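Local structure of LbaCas13a H328A (C2c2) (Lachnospiraceae bacterium NK4A179, 5WLH) at residues N1135-Y1140 / S1228-F1233; Y1127-D1132 / F1274-K1279; D286-D291 / H1141-N1146. The protein binds its precursor CRISPR RNA as a Cas13a (C2c2) nuclease and, as in its relatives, probably cleaves target RNA with a pair of HEPN domains. All blocks are in the same frame, centred on the assembly; numbering follows the deposited sequence.

Interaction 1: residues N1135-Y1140 / S1228-F1233. With nucleotides of chain B.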
loop_
_atom_site.group_PDB
_atom_site.type_symbol
_atom_site.label_atom_id
_atom_site.label_comp_id
_atom_site.label_asym_id
_atom_site.label_seq_id
_atom_site.Cartn_x
_atom_site.Cartn_y
_atom_site.Cartn_z
ATOM N N ASN A 1135 -9.869 -16.865 2.073
ATOM C CA ASN A 1135 -11.139 -16.254 2.448
ATOM C C ASN A 1135 -12.243 -16.630 1.461
ATOM O O ASN A 1135 -13.388 -16.850 1.864
ATOM C CB ASN A 1135 -11.002 -14.735 2.505
ATOM C CG ASN A 1135 -10.350 -14.251 3.783
ATOM O OD1 ASN A 1135 -10.126 -15.011 4.708
ATOM N ND2 ASN A 1135 -10.011 -12.975 3.814
ATOM N N PHE A 1136 -11.927 -16.631 0.159
ATOM C CA PHE A 1136 -12.915 -17.047 -0.824
ATOM C C PHE A 1136 -13.388 -18.457 -0.524
ATOM O O PHE A 1136 -14.596 -18.721 -0.465
ATOM C CB PHE A 1136 -12.348 -17.014 -2.245
ATOM C CG PHE A 1136 -13.347 -17.469 -3.264
ATOM C CD1 PHE A 1136 -13.528 -18.833 -3.541
ATOM C CD2 PHE A 1136 -14.163 -16.547 -3.899
ATOM C CE1 PHE A 1136 -14.494 -19.241 -4.441
ATOM C CE2 PHE A 1136 -15.119 -16.953 -4.826
ATOM C CZ PHE A 1136 -15.281 -18.298 -5.101
ATOM N N GLN A 1137 -12.434 -19.374 -0.360
ATOM C CA GLN A 1137 -12.786 -20.767 -0.080
ATOM C C GLN A 1137 -13.576 -20.881 1.213
ATOM O O GLN A 1137 -14.589 -21.579 1.265
ATOM C CB GLN A 1137 -11.533 -21.624 -0.014
ATOM C CG GLN A 1137 -10.845 -21.758 -1.366
ATOM C CD GLN A 1137 -9.532 -22.483 -1.270
ATOM O OE1 GLN A 1137 -8.706 -22.197 -0.397
ATOM N NE2 GLN A 1137 -9.324 -23.428 -2.170
ATOM N N LEU A 1138 -13.136 -20.188 2.266
ATOM C CA LEU A 1138 -13.875 -20.207 3.521
ATOM C C LEU A 1138 -15.284 -19.683 3.340
ATOM O O LEU A 1138 -16.234 -20.267 3.847
ATOM C CB LEU A 1138 -13.155 -19.375 4.573
ATOM C CG LEU A 1138 -11.970 -20.086 5.192
ATOM C CD1 LEU A 1138 -11.246 -19.091 6.109
ATOM C CD2 LEU A 1138 -12.431 -21.350 6.011
ATOM N N GLY A 1139 -15.441 -18.563 2.634
ATOM C CA GLY A 1139 -16.768 -17.996 2.497
ATOM C C GLY A 1139 -17.667 -18.873 1.656
ATOM O O GLY A 1139 -18.840 -19.076 1.988
ATOM N N TYR A 1140 -17.118 -19.413 0.573
ATOM C CA TYR A 1140 -17.868 -20.272 -0.328
ATOM C C TYR A 1140 -18.281 -21.568 0.370
ATOM O O TYR A 1140 -19.454 -21.957 0.347
ATOM C CB TYR A 1140 -17.002 -20.535 -1.554
ATOM C CG TYR A 1140 -17.561 -21.514 -2.534
ATOM C CD1 TYR A 1140 -18.391 -21.087 -3.557
ATOM C CD2 TYR A 1140 -17.278 -22.870 -2.431
ATOM C CE1 TYR A 1140 -18.904 -21.992 -4.485
ATOM C CE2 TYR A 1140 -17.793 -23.785 -3.345
ATOM C CZ TYR A 1140 -18.601 -23.334 -4.369
ATOM O OH TYR A 1140 -19.105 -24.239 -5.282
ATOM N N SER A 1228 -13.676 -25.826 -6.113
ATOM C CA SER A 1228 -15.101 -25.545 -6.223
ATOM C C SER A 1228 -15.348 -24.056 -6.038
ATOM O O SER A 1228 -14.818 -23.438 -5.110
ATOM C CB SER A 1228 -15.900 -26.348 -5.195
ATOM O OG SER A 1228 -17.287 -26.274 -5.485
ATOM N N GLY A 1229 -16.106 -23.468 -6.962
ATOM C CA GLY A 1229 -16.359 -22.045 -6.933
ATOM C C GLY A 1229 -15.250 -21.175 -7.493
ATOM O O GLY A 1229 -15.496 -19.992 -7.749
ATOM N N LEU A 1230 -14.048 -21.718 -7.730
ATOM C CA LEU A 1230 -12.923 -20.870 -8.120
ATOM C C LEU A 1230 -13.070 -20.272 -9.512
ATOM O O LEU A 1230 -12.292 -19.376 -9.853
ATOM C CB LEU A 1230 -11.604 -21.640 -8.045
ATOM C CG LEU A 1230 -11.093 -21.938 -6.636
ATOM C CD1 LEU A 1230 -9.667 -22.430 -6.707
ATOM C CD2 LEU A 1230 -11.246 -20.710 -5.722
ATOM N N GLU A 1231 -14.051 -20.719 -10.308
ATOM C CA GLU A 1231 -14.370 -20.016 -11.550
ATOM C C GLU A 1231 -14.760 -18.550 -11.316
ATOM O O GLU A 1231 -14.623 -17.732 -12.235
ATOM C CB GLU A 1231 -15.490 -20.757 -12.285
ATOM C CG GLU A 1231 -16.874 -20.628 -11.641
ATOM C CD GLU A 1231 -17.117 -21.628 -10.518
ATOM O OE1 GLU A 1231 -16.269 -22.527 -10.302
ATOM O OE2 GLU A 1231 -18.160 -21.494 -9.847
ATOM N N ILE A 1232 -15.255 -18.215 -10.118
ATOM C CA ILE A 1232 -15.570 -16.842 -9.728
ATOM C C ILE A 1232 -14.304 -16.086 -9.369
ATOM O O ILE A 1232 -14.166 -14.891 -9.658
ATOM C CB ILE A 1232 -16.559 -16.873 -8.544
ATOM C CG1 ILE A 1232 -17.852 -17.570 -8.965
ATOM C CG2 ILE A 1232 -16.840 -15.491 -7.981
ATOM C CD1 ILE A 1232 -18.611 -16.806 -10.009
ATOM N N PHE A 1233 -13.378 -16.769 -8.705
ATOM C CA PHE A 1233 -12.141 -16.172 -8.226
ATOM C C PHE A 1233 -11.114 -15.947 -9.330
ATOM O O PHE A 1233 -10.338 -14.974 -9.280
ATOM C CB PHE A 1233 -11.581 -17.100 -7.146
ATOM C CG PHE A 1233 -10.470 -16.518 -6.354
ATOM C CD1 PHE A 1233 -10.736 -15.774 -5.220
ATOM C CD2 PHE A 1233 -9.159 -16.769 -6.703
ATOM C CE1 PHE A 1233 -9.692 -15.252 -4.464
ATOM C CE2 PHE A 1233 -8.105 -16.253 -5.943
ATOM C CZ PHE A 1233 -8.386 -15.491 -4.830
ATOM P P G B 2 -12.417 -19.585 -23.495
ATOM O OP1 G B 2 -12.076 -19.249 -24.909
ATOM O OP2 G B 2 -11.666 -20.658 -22.792
ATOM O "O5'" G B 2 -12.338 -18.255 -22.612
ATOM C "C5'" G B 2 -13.172 -17.136 -22.903
ATOM C "C4'" G B 2 -13.135 -16.073 -21.828
ATOM O "O4'" G B 2 -13.691 -16.586 -20.584
ATOM C "C3'" G B 2 -11.755 -15.522 -21.472
ATOM O "O3'" G B 2 -11.912 -14.163 -21.092
ATOM C "C2'" G B 2 -11.393 -16.323 -20.231
ATOM O "O2'" G B 2 -10.411 -15.734 -19.405
ATOM C "C1'" G B 2 -12.747 -16.407 -19.541
ATOM N N9 G B 2 -12.851 -17.528 -18.615
ATOM C C8 G B 2 -12.679 -18.845 -18.967
ATOM N N7 G B 2 -12.814 -19.648 -17.954
ATOM C C5 G B 2 -13.071 -18.805 -16.879
ATOM C C6 G B 2 -13.309 -19.144 -15.515
ATOM O O6 G B 2 -13.313 -20.266 -15.011
ATOM N N1 G B 2 -13.555 -18.029 -14.729
ATOM C C2 G B 2 -13.555 -16.736 -15.188
ATOM N N2 G B 2 -13.819 -15.800 -14.247
ATOM N N3 G B 2 -13.332 -16.401 -16.470
ATOM C C4 G B 2 -13.108 -17.488 -17.258
#
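Phe1136 takes Phe1233 CB over the centre of one ring face, 4.1 Å from the centroid as a CH-pi contact, while Ser1228 O and Ile1232 CG2 sit at its edge. The neighbouring Tyr1140 ring receives the backbone instead: Ser1228 O lies over the same face as Gly1229 CA, offset toward the rim, and Gly1229 CA makes a CH-pi contact 3.9 Å from the Tyr1140 centroid. These aromatics are one helical turn apart on the long helix 1106-1145, which probably belongs to the second HEPN domain, as in other Cas13a enzymes, and they meet a loop that runs into a short, loosely bonded helical turn.

The Phe1136 and Phe1233 rings form an offset edge-to-face pair, planes 62° apart, with the edge of Phe1233 toward the face of Phe1136. Leu1230 CD2 reaches Phe1136 CD1 at 3.7 Å, and the Ile1232 and Phe1136 side chains cross at about a right angle, CG2 meeting CE2 at the ring edge. CG anti to the backbone N (chi1 179°) starts the Phe1136 ring toward the other segment; at the far end CZ lies 3.2 Å from Gly1229 O. Gly1229 has a positive phi of 80°, and a CB modelled on it would clash with Tyr1140 CE1, which makes this a natural site for glycine.

Tyr448 of helix 429-458 meets both Phe1136 and Tyr1140 edge-to-face. The polar tip of Tyr1140 pairs its OH with Ser1228 OG at 2.7 Å, a hydrogen bond in which either hydroxyl could donate. The helical turn also touches the bound pre-crRNA: Glu1231 O accepts hydrogen bonds from both N1 and N2 of G2 of chain B, at 2.7 and 2.9 Å.

Interaction 2: residues Y1127-D1132 / F1274-K1279. With nucleotides of chain B.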
loop_
_atom_site.group_PDB
_atom_site.type_symbol
_atom_site.label_atom_id
_atom_site.label_comp_id
_atom_site.label_asym_id
_atom_site.label_seq_id
_atom_site.Cartn_x
_atom_site.Cartn_y
_atom_site.Cartn_z
ATOM N N TYR A 1127 0.910 -12.613 -0.903
ATOM C CA TYR A 1127 0.262 -12.913 0.370
ATOM C C TYR A 1127 -1.075 -12.212 0.502
ATOM O O TYR A 1127 -1.940 -12.697 1.237
ATOM C CB TYR A 1127 1.234 -12.601 1.517
ATOM C CG TYR A 1127 2.227 -13.742 1.587
ATOM C CD1 TYR A 1127 1.906 -14.922 2.262
ATOM C CD2 TYR A 1127 3.431 -13.689 0.889
ATOM C CE1 TYR A 1127 2.780 -15.998 2.280
ATOM C CE2 TYR A 1127 4.322 -14.760 0.918
ATOM C CZ TYR A 1127 3.996 -15.907 1.607
ATOM O OH TYR A 1127 4.875 -16.972 1.620
ATOM N N LEU A 1128 -1.285 -11.124 -0.244
ATOM C CA LEU A 1128 -2.631 -10.592 -0.401
ATOM C C LEU A 1128 -3.528 -11.623 -1.071
ATOM O O LEU A 1128 -4.615 -11.931 -0.577
ATOM C CB LEU A 1128 -2.596 -9.302 -1.224
ATOM C CG LEU A 1128 -3.806 -8.371 -1.120
ATOM C CD1 LEU A 1128 -3.910 -7.811 0.314
ATOM C CD2 LEU A 1128 -3.657 -7.219 -2.142
ATOM N N ARG A 1129 -3.081 -12.162 -2.210
ATOM C CA ARG A 1129 -3.902 -13.140 -2.924
ATOM C C ARG A 1129 -4.113 -14.398 -2.097
ATOM O O ARG A 1129 -5.223 -14.950 -2.064
ATOM C CB ARG A 1129 -3.259 -13.492 -4.264
ATOM C CG ARG A 1129 -4.196 -14.332 -5.165
ATOM C CD ARG A 1129 -3.527 -14.660 -6.495
ATOM N NE ARG A 1129 -4.486 -15.158 -7.476
ATOM C CZ ARG A 1129 -4.909 -16.416 -7.548
ATOM N NH1 ARG A 1129 -4.487 -17.321 -6.678
ATOM N NH2 ARG A 1129 -5.784 -16.762 -8.488
ATOM N N GLU A 1130 -3.067 -14.859 -1.403
ATOM C CA GLU A 1130 -3.209 -16.115 -0.679
ATOM C C GLU A 1130 -4.213 -15.966 0.440
ATOM O O GLU A 1130 -5.022 -16.873 0.686
ATOM C CB GLU A 1130 -1.871 -16.589 -0.124
ATOM C CG GLU A 1130 -1.993 -18.008 0.436
ATOM C CD GLU A 1130 -0.661 -18.597 0.799
ATOM O OE1 GLU A 1130 -0.167 -18.295 1.901
ATOM O OE2 GLU A 1130 -0.126 -19.368 -0.018
ATOM N N ARG A 1131 -4.173 -14.826 1.131
ATOM C CA ARG A 1131 -5.189 -14.542 2.134
ATOM C C ARG A 1131 -6.578 -14.580 1.510
ATOM O O ARG A 1131 -7.516 -15.147 2.077
ATOM C CB ARG A 1131 -4.944 -13.171 2.773
ATOM C CG ARG A 1131 -6.040 -12.740 3.750
ATOM C CD ARG A 1131 -6.000 -11.259 3.990
ATOM N NE ARG A 1131 -6.520 -10.546 2.809
ATOM C CZ ARG A 1131 -6.504 -9.222 2.665
ATOM N NH1 ARG A 1131 -6.018 -8.452 3.637
ATOM N NH2 ARG A 1131 -7.013 -8.667 1.563
ATOM N N ASP A 1132 -6.740 -13.947 0.352
ATOM C CA ASP A 1132 -8.081 -13.830 -0.189
ATOM C C ASP A 1132 -8.551 -15.110 -0.865
ATOM O O ASP A 1132 -9.757 -15.353 -0.912
ATOM C CB ASP A 1132 -8.143 -12.632 -1.128
ATOM C CG ASP A 1132 -8.082 -11.329 -0.356
ATOM O OD1 ASP A 1132 -8.516 -11.337 0.819
ATOM O OD2 ASP A 1132 -7.590 -10.342 -0.900
ATOM N N PHE A 1274 -4.848 -10.803 -10.067
ATOM C CA PHE A 1274 -5.916 -10.229 -9.265
ATOM C C PHE A 1274 -7.246 -10.282 -10.002
ATOM O O PHE A 1274 -8.043 -9.346 -9.969
ATOM C CB PHE A 1274 -5.549 -8.802 -8.860
ATOM C CG PHE A 1274 -4.541 -8.762 -7.769
ATOM C CD1 PHE A 1274 -4.854 -9.293 -6.516
ATOM C CD2 PHE A 1274 -3.277 -8.240 -7.981
ATOM C CE1 PHE A 1274 -3.917 -9.278 -5.484
ATOM C CE2 PHE A 1274 -2.332 -8.215 -6.949
ATOM C CZ PHE A 1274 -2.653 -8.728 -5.706
ATOM N N THR A 1275 -7.521 -11.427 -10.632
ATOM C CA THR A 1275 -8.838 -11.646 -11.199
ATOM C C THR A 1275 -9.931 -11.585 -10.148
ATOM O O THR A 1275 -11.090 -11.325 -10.480
ATOM C CB THR A 1275 -8.871 -13.021 -11.879
ATOM O OG1 THR A 1275 -8.449 -14.010 -10.925
ATOM C CG2 THR A 1275 -7.916 -13.033 -13.054
ATOM N N TYR A 1276 -9.594 -11.806 -8.876
ATOM C CA TYR A 1276 -10.639 -11.943 -7.878
ATOM C C TYR A 1276 -11.140 -10.614 -7.314
ATOM O O TYR A 1276 -12.189 -10.602 -6.660
ATOM C CB TYR A 1276 -10.130 -12.831 -6.763
ATOM C CG TYR A 1276 -9.093 -12.198 -5.875
ATOM C CD1 TYR A 1276 -9.481 -11.437 -4.777
ATOM C CD2 TYR A 1276 -7.729 -12.391 -6.103
ATOM C CE1 TYR A 1276 -8.549 -10.860 -3.930
ATOM C CE2 TYR A 1276 -6.771 -11.819 -5.234
ATOM C CZ TYR A 1276 -7.209 -11.060 -4.157
ATOM O OH TYR A 1276 -6.331 -10.488 -3.262
ATOM N N ASP A 1277 -10.459 -9.493 -7.573
ATOM C CA ASP A 1277 -10.911 -8.229 -6.997
ATOM C C ASP A 1277 -10.323 -7.079 -7.801
ATOM O O ASP A 1277 -9.116 -6.833 -7.738
ATOM C CB ASP A 1277 -10.525 -8.114 -5.520
ATOM C CG ASP A 1277 -11.187 -6.916 -4.842
ATOM O OD1 ASP A 1277 -11.624 -5.979 -5.560
ATOM O OD2 ASP A 1277 -11.294 -6.908 -3.593
ATOM N N LEU A 1278 -11.206 -6.381 -8.526
ATOM C CA LEU A 1278 -10.841 -5.222 -9.336
ATOM C C LEU A 1278 -10.038 -4.201 -8.558
ATOM O O LEU A 1278 -9.170 -3.523 -9.122
ATOM C CB LEU A 1278 -12.116 -4.555 -9.863
ATOM C CG LEU A 1278 -12.815 -5.285 -11.008
ATOM C CD1 LEU A 1278 -14.250 -4.809 -11.101
ATOM C CD2 LEU A 1278 -12.063 -5.033 -12.324
ATOM N N LYS A 1279 -10.350 -4.024 -7.272
ATOM C CA LYS A 1279 -9.712 -2.920 -6.569
ATOM C C LYS A 1279 -8.222 -3.164 -6.370
ATOM O O LYS A 1279 -7.471 -2.193 -6.256
ATOM C CB LYS A 1279 -10.430 -2.636 -5.252
ATOM C CG LYS A 1279 -9.978 -3.434 -4.042
ATOM C CD LYS A 1279 -10.677 -2.843 -2.807
ATOM C CE LYS A 1279 -10.615 -3.736 -1.605
ATOM N NZ LYS A 1279 -11.515 -4.934 -1.774
ATOM P P A B 28 -6.706 -4.767 2.778
ATOM O OP1 A B 28 -7.282 -6.111 2.566
ATOM O OP2 A B 28 -6.188 -4.357 4.099
ATOM O "O5'" A B 28 -5.504 -4.635 1.755
ATOM C "C5'" A B 28 -4.843 -3.402 1.603
ATOM C "C4'" A B 28 -4.870 -2.963 0.167
ATOM O "O4'" A B 28 -6.184 -2.455 -0.196
ATOM C "C3'" A B 28 -3.945 -1.816 -0.174
ATOM O "O3'" A B 28 -2.602 -2.213 -0.295
ATOM C "C2'" A B 28 -4.541 -1.325 -1.472
ATOM O "O2'" A B 28 -4.236 -2.256 -2.495
ATOM C "C1'" A B 28 -6.038 -1.434 -1.155
ATOM N N9 A B 28 -6.541 -0.178 -0.582
ATOM C C8 A B 28 -6.811 0.129 0.729
ATOM N N7 A B 28 -7.222 1.384 0.886
ATOM C C5 A B 28 -7.223 1.902 -0.406
ATOM C C6 A B 28 -7.576 3.161 -0.924
ATOM N N6 A B 28 -8.027 4.186 -0.173
ATOM N N1 A B 28 -7.446 3.351 -2.251
ATOM C C2 A B 28 -7.020 2.325 -3.003
ATOM N N3 A B 28 -6.674 1.094 -2.641
ATOM C C4 A B 28 -6.798 0.948 -1.306
ATOM P P U B 27 -12.890 -3.884 4.662
ATOM O OP1 U B 27 -13.823 -3.104 3.854
ATOM O OP2 U B 27 -13.230 -5.312 4.909
ATOM O "O5'" U B 27 -11.468 -3.829 3.969
ATOM C "C5'" U B 27 -11.227 -4.515 2.757
ATOM C "C4'" U B 27 -10.103 -3.830 2.037
ATOM O "O4'" U B 27 -10.609 -2.610 1.440
ATOM C "C3'" U B 27 -8.924 -3.401 2.933
ATOM O "O3'" U B 27 -7.711 -3.650 2.251
ATOM C "C2'" U B 27 -9.087 -1.886 3.002
ATOM O "O2'" U B 27 -7.889 -1.176 3.259
ATOM C "C1'" U B 27 -9.633 -1.621 1.609
ATOM N N1 U B 27 -10.172 -0.280 1.353
ATOM C C2 U B 27 -10.058 0.179 0.045
ATOM O O2 U B 27 -9.622 -0.514 -0.855
ATOM N N3 U B 27 -10.511 1.463 -0.176
ATOM C C4 U B 27 -11.038 2.306 0.778
ATOM O O4 U B 27 -11.397 3.445 0.446
ATOM C C5 U B 27 -11.087 1.761 2.105
ATOM C C6 U B 27 -10.657 0.521 2.352
ATOM P P G B 9 -13.941 1.614 -10.022
ATOM O OP1 G B 9 -14.296 0.856 -11.246
ATOM O OP2 G B 9 -14.669 2.860 -9.693
ATOM O "O5'" G B 9 -14.093 0.673 -8.746
ATOM C "C5'" G B 9 -13.500 -0.615 -8.704
ATOM C "C4'" G B 9 -13.585 -1.174 -7.304
ATOM O "O4'" G B 9 -12.673 -0.443 -6.442
ATOM C "C3'" G B 9 -14.927 -1.009 -6.616
ATOM O "O3'" G B 9 -15.876 -1.986 -7.007
ATOM C "C2'" G B 9 -14.547 -1.070 -5.145
ATOM O "O2'" G B 9 -14.216 -2.404 -4.766
ATOM C "C1'" G B 9 -13.260 -0.268 -5.163
ATOM N N9 G B 9 -13.493 1.173 -4.944
ATOM C C8 G B 9 -13.587 2.186 -5.875
ATOM N N7 G B 9 -13.799 3.360 -5.335
ATOM C C5 G B 9 -13.836 3.101 -3.956
ATOM C C6 G B 9 -14.027 3.962 -2.840
ATOM O O6 G B 9 -14.181 5.196 -2.853
ATOM N N1 G B 9 -14.005 3.274 -1.619
ATOM C C2 G B 9 -13.846 1.909 -1.485
ATOM N N2 G B 9 -13.847 1.396 -0.234
ATOM N N3 G B 9 -13.652 1.113 -2.518
ATOM C C4 G B 9 -13.666 1.757 -3.706
HETATM O O HOH W 1 -6.069 -15.196 -11.005
#
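Tyr1276 leans its ring across helix 1106-1145, between Arg1129 and Asp1132, from a type I beta turn that spans Phe1274 to Asp1277 and leads into an N-capped helix. CG between the backbone N and the carbonyl carbon (chi1 72°) starts the ring off toward the helix. Arg1129 CG touches Tyr1276 CE2 at 3.6 Å, the two side chains crossing at a slant. Beyond that aliphatic stretch the Arg1129 guanidinium is turned 80° from the ring plane and pairs with Glu1234, while a water links its NH2 to Thr1275 OG1. Phe1274, at the start of the turn, puts CE1 3.9 Å from Leu1128 CD2, the two side chains crossing at about a right angle.

The polar end is shared. Tyr1276 OH donates to the anti lone pair of Asp1132 OD2, 2.7 Å away, and Arg1131 NH2 meets the same oxygen on its syn side at 3.0 Å. Arg1131 NE bonds to Asp1132 OD1, so the guanidinium is gripped side-on and its orientation is fixed. An alanine at Asp1132 would probably leave Tyr1276 OH without this acceptor and Arg1131 without the carboxylate that fixes its rotation, its remaining hold being Glu496 and the phosphate. That phosphate lies at the guanidinium edge: NH1 and NH2 of Arg1131 both donate to OP1 of A28 of chain B, the latter at 2.8 Å.

Interaction 3: residues D286-D291 / H1141-N1146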
loop_
_atom_site.group_PDB
_atom_site.type_symbol
_atom_site.label_atom_id
_atom_site.label_comp_id
_atom_site.label_asym_id
_atom_site.label_seq_id
_atom_site.Cartn_x
_atom_site.Cartn_y
_atom_site.Cartn_z
ATOM N N ASP A 286 -27.217 -20.190 -2.755
ATOM C CA ASP A 286 -27.520 -21.221 -3.745
ATOM C C ASP A 286 -26.327 -21.544 -4.620
ATOM O O ASP A 286 -26.160 -22.697 -5.048
ATOM C CB ASP A 286 -28.683 -20.769 -4.628
ATOM C CG ASP A 286 -29.984 -20.738 -3.879
ATOM O OD1 ASP A 286 -30.068 -21.408 -2.826
ATOM O OD2 ASP A 286 -30.912 -20.042 -4.336
ATOM N N TYR A 287 -25.499 -20.541 -4.920
ATOM C CA TYR A 287 -24.388 -20.757 -5.827
ATOM C C TYR A 287 -23.318 -21.632 -5.201
ATOM O O TYR A 287 -22.549 -22.268 -5.928
ATOM C CB TYR A 287 -23.795 -19.402 -6.258
ATOM C CG TYR A 287 -22.814 -19.519 -7.403
ATOM C CD1 TYR A 287 -23.264 -19.586 -8.723
ATOM C CD2 TYR A 287 -21.449 -19.599 -7.172
ATOM C CE1 TYR A 287 -22.380 -19.721 -9.784
ATOM C CE2 TYR A 287 -20.562 -19.740 -8.218
ATOM C CZ TYR A 287 -21.032 -19.793 -9.526
ATOM O OH TYR A 287 -20.169 -19.940 -10.572
ATOM N N ALA A 288 -23.249 -21.675 -3.874
ATOM C CA ALA A 288 -22.235 -22.467 -3.181
ATOM C C ALA A 288 -22.698 -23.924 -3.167
ATOM O O ALA A 288 -23.146 -24.463 -2.155
ATOM C CB ALA A 288 -22.010 -21.931 -1.776
ATOM N N SER A 289 -22.604 -24.548 -4.339
ATOM C CA SER A 289 -23.021 -25.928 -4.550
ATOM C C SER A 289 -21.855 -26.710 -5.136
ATOM O O SER A 289 -21.277 -26.300 -6.149
ATOM C CB SER A 289 -24.231 -26.001 -5.492
ATOM O OG SER A 289 -24.328 -27.285 -6.096
ATOM N N LEU A 290 -21.510 -27.841 -4.506
ATOM C CA LEU A 290 -20.436 -28.666 -5.047
ATOM C C LEU A 290 -20.788 -29.250 -6.415
ATOM O O LEU A 290 -19.882 -29.590 -7.183
ATOM C CB LEU A 290 -20.087 -29.785 -4.062
ATOM C CG LEU A 290 -19.836 -29.240 -2.655
ATOM C CD1 LEU A 290 -19.641 -30.382 -1.675
ATOM C CD2 LEU A 290 -18.632 -28.321 -2.659
ATOM N N ASP A 291 -22.074 -29.344 -6.745
ATOM C CA ASP A 291 -22.501 -29.817 -8.057
ATOM C C ASP A 291 -22.274 -28.703 -9.069
ATOM O O ASP A 291 -23.003 -27.711 -9.076
ATOM C CB ASP A 291 -23.965 -30.241 -8.013
ATOM C CG ASP A 291 -24.472 -30.766 -9.349
ATOM O OD1 ASP A 291 -23.764 -30.644 -10.368
ATOM O OD2 ASP A 291 -25.593 -31.314 -9.364
ATOM N N HIS A 1141 -17.337 -22.244 1.023
ATOM C CA HIS A 1141 -17.720 -23.501 1.667
ATOM C C HIS A 1141 -18.531 -23.271 2.929
ATOM O O HIS A 1141 -19.348 -24.124 3.292
ATOM C CB HIS A 1141 -16.484 -24.336 1.941
ATOM C CG HIS A 1141 -15.866 -24.859 0.689
ATOM N ND1 HIS A 1141 -16.406 -25.915 -0.015
ATOM C CD2 HIS A 1141 -14.815 -24.415 -0.037
ATOM C CE1 HIS A 1141 -15.677 -26.135 -1.093
ATOM N NE2 HIS A 1141 -14.704 -25.237 -1.132
ATOM N N TYR A 1142 -18.353 -22.124 3.585
ATOM C CA TYR A 1142 -19.247 -21.746 4.672
ATOM C C TYR A 1142 -20.669 -21.581 4.165
ATOM O O TYR A 1142 -21.627 -22.072 4.781
ATOM C CB TYR A 1142 -18.764 -20.450 5.325
ATOM C CG TYR A 1142 -19.608 -19.954 6.469
ATOM C CD1 TYR A 1142 -19.457 -20.480 7.753
ATOM C CD2 TYR A 1142 -20.528 -18.937 6.279
ATOM C CE1 TYR A 1142 -20.207 -19.986 8.818
ATOM C CE2 TYR A 1142 -21.278 -18.436 7.334
ATOM C CZ TYR A 1142 -21.099 -18.959 8.598
ATOM O OH TYR A 1142 -21.842 -18.457 9.632
ATOM N N ALA A 1143 -20.829 -20.872 3.044
ATOM C CA ALA A 1143 -22.140 -20.792 2.416
ATOM C C ALA A 1143 -22.654 -22.177 2.065
ATOM O O ALA A 1143 -23.844 -22.468 2.242
ATOM C CB ALA A 1143 -22.077 -19.902 1.167
ATOM N N CYS A 1144 -21.780 -23.039 1.557
ATOM C CA CYS A 1144 -22.213 -24.382 1.180
ATOM C C CYS A 1144 -22.681 -25.156 2.401
ATOM O O CYS A 1144 -23.749 -25.792 2.388
ATOM C CB CYS A 1144 -21.075 -25.113 0.471
ATOM S SG CYS A 1144 -21.563 -26.761 -0.127
ATOM N N LEU A 1145 -21.896 -25.095 3.479
ATOM C CA LEU A 1145 -22.272 -25.770 4.717
ATOM C C LEU A 1145 -23.635 -25.324 5.196
ATOM O O LEU A 1145 -24.374 -26.109 5.802
ATOM C CB LEU A 1145 -21.244 -25.490 5.814
ATOM C CG LEU A 1145 -20.012 -26.364 5.941
ATOM C CD1 LEU A 1145 -19.100 -25.778 7.008
ATOM C CD2 LEU A 1145 -20.393 -27.796 6.302
ATOM N N ASN A 1146 -23.994 -24.075 4.930
ATOM C CA ASN A 1146 -25.199 -23.505 5.499
ATOM C C ASN A 1146 -26.370 -23.484 4.525
ATOM O O ASN A 1146 -27.396 -22.877 4.826
ATOM C CB ASN A 1146 -24.882 -22.111 6.040
ATOM C CG ASN A 1146 -24.136 -22.188 7.353
ATOM O OD1 ASN A 1146 -24.745 -22.401 8.388
ATOM N ND2 ASN A 1146 -22.814 -22.072 7.314
#
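Ala288 and Cys1144 bring their backbones together where the connection between helices 268-287 and 292-311 meets the C-terminal end of helix 1106-1145. This is the tight part. Their CA atoms are 4.8 Å apart, a closeness that the small side chains permit. Ala288 CB packs 3.6 Å from Ala1143 CB, and Ala288 O lies 3.4 Å from Cys1144 CB. The same carbonyl oxygen takes a CA-H...O contact from Cys1144 CA, with an angle of 131° at the hydrogen. Ala288 is the centre of an inverse gamma turn, and its CB is directed toward the helix.

Packing is looser beside this core. Leu290 CG meets Cys1144 SG at 3.9 Å, the sulfur being anti to the backbone N (chi1 -176°). Leu290 CD2 stands 4.0 Å from His1141 CE1, at the edge of the imidazole, whose ND1 is bonded to Tyr1155. Toward the partly exposed margin the helix finishes itself: Asn1146 ND2 lies above the centre of the Tyr1142 ring and donates to Tyr1142 O at 2.8 Å.

None of the hydrogen bonds joins the two segments directly. Ala288 O finds its donor in Asn1147 ND2, just past the helix, and the match between the segments therefore rests mainly on close apolar fit, with small residues setting the separation.

How the interactions relate
Starting from the N terminus, 286-291 comes first and waits some 850 residues for its partner, so interaction 3 closes by far the longest loop. The chain then enters helix 1106-1145, whose successive portions 1127-1132, 1135-1140 and 1141-1146 serve interactions 2, 1 and 3. Interaction 1 closes 87 residues when 1228-1233 returns, and lies within the 141-residue loop of interaction 2, completed at 1274-1279. Interaction 3 crosses both. Neighbours also touch: Phe1233 O probably accepts from Thr1275 OG1, and Glu1231 OE2 from Tyr287 OH. One long helix, probably of a HEPN domain, is thus tied to an N-terminal helical region and to two later segments that touch the bound RNA.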